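PDB 1K1A: B-cell lymphoma 3 protein from Homo sapiens, which regulates transcription of NF-kappa-B target genes, inhibiting nuclear translocation of the p50 subunit and acting as a transcriptional activator in the nucleus, here represented by its ankyrin repeat domain. Local coordinates for residues V158-Q167 with R193-L202; V176-L187 with L202-N213. One frame throughout, in Å; residues are numbered along the deposited sequence.

Contact 1: V158-Q167 with R193-L202; sequences VENNSLSMVQ and RGLLPLVRTL
L198 fills the middle of this contact and buries more surface in it than any other residue. Its CD2 branch slides past V158 in the opposite direction, with V158 CG1 4.0 Å from L198 CD2. The same methyl reaches V166, while L198 CD1 lies against L163 CB at 3.9 Å. Deeper in, L202 meets V158 CG2 with one methyl and V166 CG1 with the other. V166 puts CG1 anti to its backbone N (chi1 167°), and from there that methyl also packs on T201 CG2 at 3.9 Å. V158, V166, L198 and L202 are all buried, and the packing here is mostly between methyl groups.

The contact is looser where L163, P197 and Q167 face solvent. L163 crosses P197 at about a right angle, with L163 CD2 4.1 Å from P197 CB. Q167 only brings NE2 to 3.8 Å from T201 OG1. At the far, exposed end R193 reaches back to the last turn of helix 153-159 and makes a well-formed bond. Its NH1 donates to E159 O at 2.7 Å, nearly straight at 161°, with the oxygen close to the guanidinium plane. NH2 adds a weak bond to the same oxygen. L195 CD2 lies above one face of the R193 guanidinium, offset toward its rim, and L195 CG comes within 3.5 Å of N161 OD1. The E159 carboxylate takes no part in this grip; it forms a salt bridge with R151.

The axes of 163-167 and 196-202 run almost parallel, 8° apart, with a closest approach of 10.4 Å. The two segments belong to ankyrin repeats 5 and 6. Helix 186-193 packs on V158 and V199, helix 129-137 touches M165, and helix 226-232 continues the stack beyond V199.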
loop_
_atom_site.group_PDB
_atom_site.type_symbol
_atom_site.label_atom_id
_atom_site.label_comp_id
_atom_site.label_asym_id
_atom_site.label_seq_id
_atom_site.Cartn_x
_atom_site.Cartn_y
_atom_site.Cartn_z
ATOM N N VAL A 158 -8.567 -5.515 -10.093
ATOM C CA VAL A 158 -9.475 -5.863 -11.186
ATOM C C VAL A 158 -10.118 -4.615 -11.785
ATOM O O VAL A 158 -10.211 -4.483 -13.007
ATOM C CB VAL A 158 -10.556 -6.861 -10.742
ATOM C CG1 VAL A 158 -11.648 -6.969 -11.793
ATOM C CG2 VAL A 158 -9.936 -8.223 -10.487
ATOM N N GLU A 159 -10.552 -3.695 -10.930
ATOM C CA GLU A 159 -11.146 -2.440 -11.404
ATOM C C GLU A 159 -10.157 -1.558 -12.177
ATOM O O GLU A 159 -10.545 -0.855 -13.123
ATOM C CB GLU A 159 -11.778 -1.673 -10.247
ATOM C CG GLU A 159 -12.922 -2.432 -9.603
ATOM C CD GLU A 159 -13.673 -1.620 -8.572
ATOM O OE1 GLU A 159 -13.052 -0.745 -7.928
ATOM O OE2 GLU A 159 -14.886 -1.869 -8.398
ATOM N N ASN A 160 -8.880 -1.619 -11.800
ATOM C CA ASN A 160 -7.824 -0.873 -12.491
ATOM C C ASN A 160 -7.379 -1.572 -13.773
ATOM O O ASN A 160 -6.459 -1.108 -14.453
ATOM C CB ASN A 160 -6.589 -0.702 -11.587
ATOM C CG ASN A 160 -6.887 0.071 -10.308
ATOM O OD1 ASN A 160 -7.882 0.792 -10.210
ATOM N ND2 ASN A 160 -6.008 -0.073 -9.316
ATOM N N ASN A 161 -8.004 -2.706 -14.080
ATOM C CA ASN A 161 -7.631 -3.503 -15.248
ATOM C C ASN A 161 -6.126 -3.787 -15.324
ATOM O O ASN A 161 -5.481 -3.536 -16.339
ATOM C CB ASN A 161 -8.133 -2.853 -16.548
ATOM C CG ASN A 161 -7.946 -3.753 -17.756
ATOM O OD1 ASN A 161 -8.053 -4.974 -17.652
ATOM N ND2 ASN A 161 -7.641 -3.154 -18.910
ATOM N N SER A 162 -5.570 -4.304 -14.230
ATOM C CA SER A 162 -4.160 -4.663 -14.191
ATOM C C SER A 162 -3.981 -6.170 -14.042
ATOM O O SER A 162 -4.018 -6.708 -12.928
ATOM C CB SER A 162 -3.440 -3.959 -13.043
ATOM O OG SER A 162 -2.073 -4.365 -13.012
ATOM N N LEU A 163 -3.782 -6.842 -15.164
ATOM C CA LEU A 163 -3.579 -8.282 -15.164
ATOM C C LEU A 163 -2.341 -8.685 -14.345
ATOM O O LEU A 163 -2.329 -9.727 -13.708
ATOM C CB LEU A 163 -3.457 -8.801 -16.595
ATOM C CG LEU A 163 -3.297 -10.312 -16.741
ATOM C CD1 LEU A 163 -4.468 -11.053 -16.091
ATOM C CD2 LEU A 163 -3.168 -10.689 -18.211
ATOM N N SER A 164 -1.299 -7.865 -14.384
ATOM C CA SER A 164 -0.108 -8.149 -13.589
ATOM C C SER A 164 -0.443 -8.220 -12.090
ATOM O O SER A 164 -0.092 -9.192 -11.415
ATOM C CB SER A 164 0.985 -7.104 -13.854
ATOM O OG SER A 164 1.469 -7.220 -15.186
ATOM N N MET A 165 -1.119 -7.198 -11.571
ATOM C CA MET A 165 -1.461 -7.174 -10.138
ATOM C C MET A 165 -2.413 -8.307 -9.760
ATOM O O MET A 165 -2.297 -8.895 -8.685
ATOM C CB MET A 165 -2.066 -5.827 -9.729
ATOM C CG MET A 165 -1.079 -4.681 -9.639
ATOM S SD MET A 165 0.280 -4.980 -8.452
ATOM C CE MET A 165 1.567 -5.396 -9.534
ATOM N N VAL A 166 -3.364 -8.595 -10.642
ATOM C CA VAL A 166 -4.296 -9.685 -10.421
ATOM C C VAL A 166 -3.538 -10.996 -10.323
ATOM O O VAL A 166 -3.742 -11.765 -9.395
ATOM C CB VAL A 166 -5.384 -9.754 -11.529
ATOM C CG1 VAL A 166 -6.137 -11.076 -11.461
ATOM C CG2 VAL A 166 -6.367 -8.560 -11.391
ATOM N N GLN A 167 -2.622 -11.231 -11.257
ATOM C CA GLN A 167 -1.820 -12.448 -11.222
ATOM C C GLN A 167 -0.924 -12.519 -9.977
ATOM O O GLN A 167 -0.812 -13.563 -9.340
ATOM C CB GLN A 167 -1.005 -12.596 -12.516
ATOM C CG GLN A 167 -1.882 -12.956 -13.735
ATOM C CD GLN A 167 -1.097 -13.127 -15.036
ATOM O OE1 GLN A 167 0.062 -12.716 -15.136
ATOM N NE2 GLN A 167 -1.743 -13.720 -16.045
ATOM N N ARG A 193 -17.532 -5.795 -17.476
ATOM C CA ARG A 193 -16.761 -4.874 -18.309
ATOM C C ARG A 193 -16.115 -5.564 -19.499
ATOM O O ARG A 193 -15.455 -4.918 -20.313
ATOM C CB ARG A 193 -15.689 -4.177 -17.479
ATOM C CG ARG A 193 -16.231 -3.228 -16.447
ATOM C CD ARG A 193 -15.175 -2.725 -15.468
ATOM N NE ARG A 193 -13.993 -2.205 -16.153
ATOM C CZ ARG A 193 -12.959 -1.646 -15.529
ATOM N NH1 ARG A 193 -12.965 -1.533 -14.209
ATOM N NH2 ARG A 193 -11.921 -1.196 -16.220
ATOM N N GLY A 194 -16.286 -6.878 -19.586
ATOM C CA GLY A 194 -15.725 -7.651 -20.677
ATOM C C GLY A 194 -14.210 -7.652 -20.723
ATOM O O GLY A 194 -13.616 -7.659 -21.803
ATOM N N LEU A 195 -13.580 -7.626 -19.552
ATOM C CA LEU A 195 -12.129 -7.696 -19.462
ATOM C C LEU A 195 -11.708 -9.160 -19.602
ATOM O O LEU A 195 -11.417 -9.826 -18.609
ATOM C CB LEU A 195 -11.653 -7.131 -18.117
ATOM C CG LEU A 195 -11.500 -5.612 -17.977
ATOM C CD1 LEU A 195 -12.448 -4.858 -18.886
ATOM C CD2 LEU A 195 -11.672 -5.178 -16.522
ATOM N N LEU A 196 -11.674 -9.645 -20.846
ATOM C CA LEU A 196 -11.408 -11.055 -21.141
ATOM C C LEU A 196 -10.209 -11.715 -20.431
ATOM O O LEU A 196 -10.370 -12.765 -19.836
ATOM C CB LEU A 196 -11.341 -11.303 -22.655
ATOM C CG LEU A 196 -12.560 -10.846 -23.474
ATOM C CD1 LEU A 196 -12.471 -11.380 -24.884
ATOM C CD2 LEU A 196 -13.880 -11.265 -22.821
ATOM N N PRO A 197 -9.011 -11.138 -20.525
ATOM C CA PRO A 197 -7.835 -11.734 -19.874
ATOM C C PRO A 197 -8.051 -11.911 -18.373
ATOM O O PRO A 197 -7.615 -12.917 -17.801
ATOM C CB PRO A 197 -6.728 -10.711 -20.142
ATOM C CG PRO A 197 -7.182 -9.984 -21.370
ATOM C CD PRO A 197 -8.670 -9.903 -21.254
ATOM N N LEU A 198 -8.733 -10.952 -17.750
ATOM C CA LEU A 198 -9.014 -11.029 -16.321
ATOM C C LEU A 198 -10.067 -12.087 -16.011
ATOM O O LEU A 198 -9.965 -12.795 -15.015
ATOM C CB LEU A 198 -9.441 -9.664 -15.768
ATOM C CG LEU A 198 -8.289 -8.759 -15.299
ATOM C CD1 LEU A 198 -7.358 -8.421 -16.446
ATOM C CD2 LEU A 198 -8.804 -7.492 -14.622
ATOM N N VAL A 199 -11.091 -12.180 -16.852
ATOM C CA VAL A 199 -12.118 -13.186 -16.650
ATOM C C VAL A 199 -11.468 -14.567 -16.693
ATOM O O VAL A 199 -11.712 -15.408 -15.826
ATOM C CB VAL A 199 -13.252 -13.087 -17.705
ATOM C CG1 VAL A 199 -14.294 -14.173 -17.470
ATOM C CG2 VAL A 199 -13.909 -11.710 -17.653
ATOM N N ARG A 200 -10.610 -14.785 -17.686
ATOM C CA ARG A 200 -9.930 -16.069 -17.830
ATOM C C ARG A 200 -9.098 -16.401 -16.599
ATOM O O ARG A 200 -9.141 -17.529 -16.101
ATOM C CB ARG A 200 -9.025 -16.082 -19.066
ATOM C CG ARG A 200 -9.765 -16.227 -20.400
ATOM C CD ARG A 200 -8.861 -16.120 -21.628
ATOM N NE ARG A 200 -9.632 -16.018 -22.864
ATOM C CZ ARG A 200 -9.608 -14.976 -23.681
ATOM N NH1 ARG A 200 -8.835 -13.924 -23.413
ATOM N NH2 ARG A 200 -10.364 -14.979 -24.772
ATOM N N THR A 201 -8.331 -15.422 -16.129
ATOM C CA THR A 201 -7.460 -15.617 -14.970
ATOM C C THR A 201 -8.250 -15.918 -13.687
ATOM O O THR A 201 -7.937 -16.865 -12.971
ATOM C CB THR A 201 -6.540 -14.400 -14.783
ATOM O OG1 THR A 201 -5.469 -14.465 -15.737
ATOM C CG2 THR A 201 -5.817 -14.468 -13.449
ATOM N N LEU A 202 -9.266 -15.109 -13.400
ATOM C CA LEU A 202 -10.103 -15.330 -12.214
ATOM C C LEU A 202 -10.807 -16.703 -12.218
ATOM O O LEU A 202 -10.848 -17.382 -11.203
ATOM C CB LEU A 202 -11.139 -14.209 -12.058
ATOM C CG LEU A 202 -10.601 -12.791 -11.828
ATOM C CD1 LEU A 202 -11.700 -11.745 -12.013
ATOM C CD2 LEU A 202 -9.961 -12.662 -10.444
#

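Contact 2: V176-L187 with L202-N213; sequences VNAQMYSGSSAL and LVRSGADSSLKN
L187 overlaps the end of helix 196-204 with CD1 and the turn after it with CD2. Its CG stands anti to the backbone N (chi1 -167°), which carries CD2 to 3.7 Å from A207 CB and brings it against S209 CA as well. L187 CD1 packs against L202 CB and V203 CG2. V176 closes the same apolar patch from another side: its CG2 touches A207 CB at 4.0 Å and also meets L202 CD2. V176 CG1 rests on the backbone of S205 and G206.

Beside this patch, N177 OD1 accepts the backbone N-H of D208 at 2.8 Å, with the donor tilted 17° from the amide carbonyl plane. A water also donates to N177 OD1 and accepts from S185 OG. An alanine in place of N177 would probably leave D208 N and this water without their shared acceptor and loosen the hold between the two loops. D208 turns its carboxylate to its own loop, where OD1 takes the N-H of S210 in an Asx turn and the S210 hydroxyl as well.

Further out, the L211 CD2 methyl packs on S185 CB at 4.0 Å. N213 ND2 donates to S184 OG at 3.1 Å, while N213 OD1 accepts from D217 N. N213 CB touches S182 O, and G183, lacking a side chain, lets N213 CB come against its backbone.

The type I turn M180-G183 lies in the loop leading to helix 186-193. Loops that project as hairpin-like fingers and pack side by side from repeat to repeat are typical of the ankyrin fold.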
loop_
_atom_site.group_PDB
_atom_site.type_symbol
_atom_site.label_atom_id
_atom_site.label_comp_id
_atom_site.label_asym_id
_atom_site.label_seq_id
_atom_site.Cartn_x
_atom_site.Cartn_y
_atom_site.Cartn_z
ATOM N N VAL A 176 -10.126 -14.976 -3.948
ATOM C CA VAL A 176 -10.675 -14.611 -5.243
ATOM C C VAL A 176 -12.192 -14.320 -5.169
ATOM O O VAL A 176 -12.757 -13.641 -6.035
ATOM C CB VAL A 176 -10.348 -15.713 -6.308
ATOM C CG1 VAL A 176 -11.148 -16.987 -6.044
ATOM C CG2 VAL A 176 -10.584 -15.197 -7.709
ATOM N N ASN A 177 -12.837 -14.800 -4.115
ATOM C CA ASN A 177 -14.273 -14.589 -3.955
ATOM C C ASN A 177 -14.681 -13.538 -2.908
ATOM O O ASN A 177 -15.824 -13.512 -2.453
ATOM C CB ASN A 177 -14.976 -15.912 -3.704
ATOM C CG ASN A 177 -14.929 -16.820 -4.911
ATOM O OD1 ASN A 177 -15.200 -16.392 -6.032
ATOM N ND2 ASN A 177 -14.564 -18.080 -4.692
ATOM N N ALA A 178 -13.755 -12.653 -2.565
ATOM C CA ALA A 178 -14.069 -11.539 -1.676
ATOM C C ALA A 178 -15.171 -10.665 -2.289
ATOM O O ALA A 178 -15.225 -10.487 -3.510
ATOM C CB ALA A 178 -12.824 -10.713 -1.413
ATOM N N GLN A 179 -16.048 -10.122 -1.446
ATOM C CA GLN A 179 -17.148 -9.272 -1.932
ATOM C C GLN A 179 -17.113 -7.857 -1.355
ATOM O O GLN A 179 -16.704 -7.645 -0.205
ATOM C CB GLN A 179 -18.504 -9.900 -1.592
ATOM C CG GLN A 179 -18.836 -11.173 -2.351
ATOM C CD GLN A 179 -20.069 -11.871 -1.782
ATOM O OE1 GLN A 179 -21.148 -11.821 -2.377
ATOM N NE2 GLN A 179 -19.916 -12.493 -0.627
ATOM N N MET A 180 -17.572 -6.896 -2.148
ATOM C CA MET A 180 -17.696 -5.518 -1.702
ATOM C C MET A 180 -18.995 -5.370 -0.905
ATOM O O MET A 180 -19.767 -6.313 -0.812
ATOM C CB MET A 180 -17.766 -4.599 -2.909
ATOM C CG MET A 180 -16.571 -4.667 -3.830
ATOM S SD MET A 180 -16.735 -3.477 -5.175
ATOM C CE MET A 180 -18.130 -4.079 -5.970
ATOM N N TYR A 181 -19.239 -4.178 -0.354
ATOM C CA TYR A 181 -20.472 -3.905 0.397
ATOM C C TYR A 181 -21.737 -4.363 -0.354
ATOM O O TYR A 181 -22.669 -4.916 0.243
ATOM C CB TYR A 181 -20.591 -2.407 0.722
ATOM C CG TYR A 181 -19.628 -1.899 1.778
ATOM C CD1 TYR A 181 -19.581 -2.474 3.034
ATOM C CD2 TYR A 181 -18.791 -0.822 1.521
ATOM C CE1 TYR A 181 -18.708 -1.995 4.011
ATOM C CE2 TYR A 181 -17.917 -0.340 2.488
ATOM C CZ TYR A 181 -17.879 -0.937 3.725
ATOM O OH TYR A 181 -17.011 -0.479 4.692
ATOM N N SER A 182 -21.768 -4.114 -1.658
ATOM C CA SER A 182 -22.913 -4.474 -2.494
ATOM C C SER A 182 -23.014 -5.979 -2.734
ATOM O O SER A 182 -24.011 -6.470 -3.275
ATOM C CB SER A 182 -22.808 -3.775 -3.844
ATOM O OG SER A 182 -21.669 -4.253 -4.553
ATOM N N GLY A 183 -21.972 -6.708 -2.366
ATOM C CA GLY A 183 -21.964 -8.139 -2.573
ATOM C C GLY A 183 -21.364 -8.559 -3.904
ATOM O O GLY A 183 -21.378 -9.738 -4.242
ATOM N N SER A 184 -20.845 -7.600 -4.663
ATOM C CA SER A 184 -20.192 -7.917 -5.928
ATOM C C SER A 184 -18.743 -8.376 -5.715
ATOM O O SER A 184 -18.050 -7.894 -4.811
ATOM C CB SER A 184 -20.230 -6.716 -6.874
ATOM O OG SER A 184 -21.540 -6.506 -7.391
ATOM N N SER A 185 -18.292 -9.297 -6.565
ATOM C CA SER A 185 -16.937 -9.839 -6.478
ATOM C C SER A 185 -16.055 -9.340 -7.621
ATOM O O SER A 185 -16.512 -8.614 -8.502
ATOM C CB SER A 185 -16.986 -11.367 -6.510
ATOM O OG SER A 185 -17.465 -11.827 -7.770
ATOM N N ALA A 186 -14.786 -9.735 -7.603
ATOM C CA ALA A 186 -13.862 -9.400 -8.673
ATOM C C ALA A 186 -14.435 -9.854 -10.012
ATOM O O ALA A 186 -14.335 -9.154 -11.025
ATOM C CB ALA A 186 -12.520 -10.067 -8.434
ATOM N N LEU A 187 -15.039 -11.029 -10.012
ATOM C CA LEU A 187 -15.574 -11.593 -11.253
ATOM C C LEU A 187 -16.767 -10.804 -11.819
ATOM O O LEU A 187 -16.915 -10.695 -13.044
ATOM C CB LEU A 187 -15.926 -13.071 -11.062
ATOM C CG LEU A 187 -16.207 -13.871 -12.333
ATOM C CD1 LEU A 187 -15.039 -13.805 -13.292
ATOM C CD2 LEU A 187 -16.552 -15.316 -11.985
ATOM N N LEU A 202 -9.266 -15.109 -13.400
ATOM C CA LEU A 202 -10.103 -15.330 -12.214
ATOM C C LEU A 202 -10.807 -16.703 -12.218
ATOM O O LEU A 202 -10.848 -17.382 -11.203
ATOM C CB LEU A 202 -11.139 -14.209 -12.058
ATOM C CG LEU A 202 -10.601 -12.791 -11.828
ATOM C CD1 LEU A 202 -11.700 -11.745 -12.013
ATOM C CD2 LEU A 202 -9.961 -12.662 -10.444
ATOM N N VAL A 203 -11.374 -17.094 -13.355
ATOM C CA VAL A 203 -12.093 -18.370 -13.442
ATOM C C VAL A 203 -11.165 -19.560 -13.215
ATOM O O VAL A 203 -11.499 -20.493 -12.490
ATOM C CB VAL A 203 -12.819 -18.541 -14.808
ATOM C CG1 VAL A 203 -13.340 -19.975 -14.970
ATOM C CG2 VAL A 203 -13.960 -17.545 -14.937
ATOM N N ARG A 204 -9.992 -19.520 -13.817
ATOM C CA ARG A 204 -9.053 -20.609 -13.644
ATOM C C ARG A 204 -8.539 -20.663 -12.211
ATOM O O ARG A 204 -8.123 -21.713 -11.741
ATOM C CB ARG A 204 -7.882 -20.467 -14.595
ATOM C CG ARG A 204 -8.207 -20.855 -16.011
ATOM C CD ARG A 204 -6.987 -20.975 -16.877
ATOM N NE ARG A 204 -7.323 -21.397 -18.227
ATOM C CZ ARG A 204 -6.452 -21.449 -19.216
ATOM N NH1 ARG A 204 -5.194 -21.101 -18.999
ATOM N NH2 ARG A 204 -6.834 -21.848 -20.423
ATOM N N SER A 205 -8.578 -19.525 -11.527
ATOM C CA SER A 205 -8.098 -19.442 -10.151
ATOM C C SER A 205 -9.189 -19.745 -9.145
ATOM O O SER A 205 -8.986 -19.586 -7.936
ATOM C CB SER A 205 -7.501 -18.068 -9.872
ATOM O OG SER A 205 -6.367 -17.857 -10.685
ATOM N N GLY A 206 -10.358 -20.135 -9.639
ATOM C CA GLY A 206 -11.435 -20.556 -8.767
ATOM C C GLY A 206 -12.576 -19.583 -8.510
ATOM O O GLY A 206 -13.385 -19.823 -7.623
ATOM N N ALA A 207 -12.672 -18.508 -9.284
ATOM C CA ALA A 207 -13.761 -17.544 -9.070
ATOM C C ALA A 207 -15.142 -18.208 -9.189
ATOM O O ALA A 207 -15.381 -18.999 -10.096
ATOM C CB ALA A 207 -13.646 -16.387 -10.023
ATOM N N ASP A 208 -16.039 -17.867 -8.264
ATOM C CA ASP A 208 -17.396 -18.429 -8.216
ATOM C C ASP A 208 -18.351 -17.619 -9.091
ATOM O O ASP A 208 -18.668 -16.470 -8.779
ATOM C CB ASP A 208 -17.890 -18.438 -6.765
ATOM C CG ASP A 208 -19.279 -19.053 -6.606
ATOM O OD1 ASP A 208 -19.931 -19.381 -7.624
ATOM O OD2 ASP A 208 -19.794 -19.249 -5.483
ATOM N N SER A 209 -18.811 -18.217 -10.186
ATOM C CA SER A 209 -19.710 -17.527 -11.118
ATOM C C SER A 209 -21.198 -17.577 -10.733
ATOM O O SER A 209 -22.046 -17.059 -11.463
ATOM C CB SER A 209 -19.532 -18.071 -12.541
ATOM O OG SER A 209 -19.858 -19.448 -12.594
ATOM N N SER A 210 -21.511 -18.197 -9.601
ATOM C CA SER A 210 -22.899 -18.296 -9.139
ATOM C C SER A 210 -23.165 -17.351 -7.969
ATOM O O SER A 210 -24.273 -17.296 -7.439
ATOM C CB SER A 210 -23.219 -19.726 -8.716
ATOM O OG SER A 210 -22.621 -20.023 -7.459
ATOM N N LEU A 211 -22.140 -16.612 -7.569
ATOM C CA LEU A 211 -22.252 -15.700 -6.440
ATOM C C LEU A 211 -23.167 -14.522 -6.772
ATOM O O LEU A 211 -22.944 -13.811 -7.749
ATOM C CB LEU A 211 -20.869 -15.196 -6.048
ATOM C CG LEU A 211 -20.782 -14.386 -4.764
ATOM C CD1 LEU A 211 -21.326 -15.182 -3.582
ATOM C CD2 LEU A 211 -19.343 -13.978 -4.530
ATOM N N LYS A 212 -24.200 -14.327 -5.960
ATOM C CA LYS A 212 -25.170 -13.252 -6.194
ATOM C C LYS A 212 -24.817 -11.975 -5.439
ATOM O O LYS A 212 -24.325 -12.032 -4.312
ATOM C CB LYS A 212 -26.574 -13.701 -5.784
ATOM C CG LYS A 212 -27.040 -14.992 -6.426
ATOM C CD LYS A 212 -28.441 -15.370 -5.932
ATOM C CE LYS A 212 -29.484 -14.386 -6.416
ATOM N NZ LYS A 212 -29.676 -14.457 -7.898
ATOM N N ASN A 213 -25.034 -10.823 -6.072
ATOM C CA ASN A 213 -24.870 -9.549 -5.379
ATOM C C ASN A 213 -26.209 -9.060 -4.838
ATOM O O ASN A 213 -27.202 -9.791 -4.883
ATOM C CB ASN A 213 -24.171 -8.482 -6.241
ATOM C CG ASN A 213 -24.953 -8.116 -7.514
ATOM O OD1 ASN A 213 -26.165 -8.297 -7.605
ATOM N ND2 ASN A 213 -24.242 -7.579 -8.490
HETATM O O HOH W 1 -17.095 -14.751 -7.789
#

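How the contacts relate
The two contacts lie side by side on the same side of the chain's centre, their centres 13 Å apart. Their segments alternate along the chain: 158-167, 176-187, 193-202, 202-213. Both use helix 196-204, and L202 belongs to both. They also touch directly, with V158 CG1 3.5 Å from A186 O and V199 CG1 4.3 Å from L187 CD1. Contact 1 packs the helices of ankyrin repeats 5 and 6, whereas contact 2 joins the loops on the way from repeat 5 through 6 into 7. Helix packing and loop packing thus run together through the C-terminal part of this ankyrin domain, continuing the stack of repeats.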